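Local coordinates for DUF4393 domain-containing protein (Alcanivorax borkumensis, PDB 3H35), which is of unknown function but belongs to the Abi-alpha family, which suggests a possible link to abortive-infection phage defence, at residues E147-I150 and K154-I157. Sequence-based numbering, arbitrary orientation.
Sequences ELQI and KLSI
Leu155 packs against Leu148 and the aliphatic part of Gln149 in an apolar contact between helix 139-151 and the loop residue just ahead of strand 156-164, made where the chain leaves the helix and turns into the strand. The interactions between the two segments are van der Waals contacts, made from the strand end by the side chain of Leu155; the closest backbone approach, between Gln149 CA and Leu155 CA, is 5.9 Å. Just 154 Å² is buried between the segments, over half of it on Leu155. One methyl does most of the work. Leu155 CD2 lies 3.5 Å from Leu148 CB, tighter than a usual carbon-carbon contact, and 3.7 Å from Gln149 CG, so it meets two consecutive residues of the helix near their backbone. The first torsion of Leu155 explains this reach, since with CG opposite the backbone N (chi1 -166°) the CD2 methyl is carried to the helix surface. Gln149 contributes its CG methylene, with CG also 4.2 Å from Leu155 CB; its extended chain crosses the leucine at about a right angle, and the terminal amide lies beyond that carbon. Leu148 and Leu155 are both buried, whereas Gln149 borders the contact and is partly exposed. The same apolar layer continues onto the sheet, where Leu148 touches Leu76 of strand 71-77 and Tyr89 of strand 87-91, and Leu155 rests on Leu88. Pro166 of the second subunit also packs on Leu148, so this end of helix 139-151 touches both its own antiparallel sheet and a neighbouring chain.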
loop_
_atom_site.group_PDB
_atom_site.type_symbol
_atom_site.label_atom_id
_atom_site.label_comp_id
_atom_site.label_asym_id
_atom_site.label_seq_id
_atom_site.Cartn_x
_atom_site.Cartn_y
_atom_site.Cartn_z
ATOM N N GLU A 147 -9.088 -0.569 20.531
ATOM C CA GLU A 147 -7.808 -1.274 20.476
ATOM C C GLU A 147 -6.672 -0.348 20.059
ATOM O O GLU A 147 -5.582 -0.354 20.653
ATOM C CB GLU A 147 -7.858 -2.425 19.496
ATOM C CG GLU A 147 -8.797 -3.572 19.860
ATOM C CD GLU A 147 -8.782 -4.678 18.781
ATOM O OE1 GLU A 147 -7.720 -4.907 18.147
ATOM O OE2 GLU A 147 -9.830 -5.321 18.579
ATOM N N LEU A 148 -6.938 0.457 19.039
ATOM C CA LEU A 148 -5.926 1.377 18.513
ATOM C C LEU A 148 -5.599 2.492 19.498
ATOM O O LEU A 148 -4.428 2.936 19.571
ATOM C CB LEU A 148 -6.380 1.967 17.176
ATOM C CG LEU A 148 -6.307 0.990 16.018
ATOM C CD1 LEU A 148 -7.078 1.509 14.813
ATOM C CD2 LEU A 148 -4.848 0.700 15.660
ATOM N N GLN A 149 -6.590 2.963 20.256
ATOM C CA GLN A 149 -6.308 4.041 21.226
ATOM C C GLN A 149 -5.354 3.618 22.318
ATOM O O GLN A 149 -4.649 4.443 22.813
ATOM C CB GLN A 149 -7.554 4.608 21.894
ATOM C CG GLN A 149 -8.512 5.398 20.969
ATOM C CD GLN A 149 -9.881 5.690 21.630
ATOM O OE1 GLN A 149 -10.334 4.930 22.494
ATOM N NE2 GLN A 149 -10.560 6.747 21.178
ATOM N N ILE A 150 -5.314 2.356 22.701
ATOM C CA ILE A 150 -4.367 1.934 23.750
ATOM C C ILE A 150 -2.937 2.443 23.495
ATOM O O ILE A 150 -2.288 2.992 24.388
ATOM C CB ILE A 150 -4.300 0.403 23.878
ATOM C CG1 ILE A 150 -5.678 -0.157 24.262
ATOM C CG2 ILE A 150 -3.224 -0.017 24.912
ATOM C CD1 ILE A 150 -5.696 -1.687 24.364
ATOM N N LYS A 154 -3.627 9.749 20.802
ATOM C CA LYS A 154 -4.204 10.898 20.102
ATOM C C LYS A 154 -5.086 10.520 18.876
ATOM O O LYS A 154 -5.649 11.404 18.203
ATOM C CB LYS A 154 -3.072 11.859 19.705
ATOM C CG LYS A 154 -2.502 12.525 20.961
ATOM C CD LYS A 154 -1.095 13.037 20.845
ATOM C CE LYS A 154 -0.565 13.382 22.256
ATOM N NZ LYS A 154 0.956 13.418 22.259
ATOM N N LEU A 155 -5.228 9.218 18.632
ATOM C CA LEU A 155 -6.037 8.678 17.520
ATOM C C LEU A 155 -7.303 9.497 17.334
ATOM O O LEU A 155 -8.019 9.770 18.296
ATOM C CB LEU A 155 -6.476 7.244 17.842
ATOM C CG LEU A 155 -7.036 6.379 16.735
ATOM C CD1 LEU A 155 -5.905 5.946 15.784
ATOM C CD2 LEU A 155 -7.750 5.144 17.315
ATOM N N SER A 156 -7.606 9.850 16.102
ATOM C CA SER A 156 -8.845 10.574 15.844
ATOM C C SER A 156 -9.651 9.975 14.710
ATOM O O SER A 156 -9.089 9.429 13.718
ATOM C CB SER A 156 -8.562 12.062 15.548
ATOM O OG SER A 156 -7.658 12.184 14.475
ATOM N N ILE A 157 -10.961 10.135 14.838
ATOM C CA ILE A 157 -11.892 9.812 13.765
ATOM C C ILE A 157 -11.992 11.010 12.882
ATOM O O ILE A 157 -12.189 12.122 13.357
ATOM C CB ILE A 157 -13.315 9.578 14.250
ATOM C CG1 ILE A 157 -13.346 8.442 15.278
ATOM C CG2 ILE A 157 -14.228 9.253 13.033
ATOM C CD1 ILE A 157 -14.718 8.103 15.835
#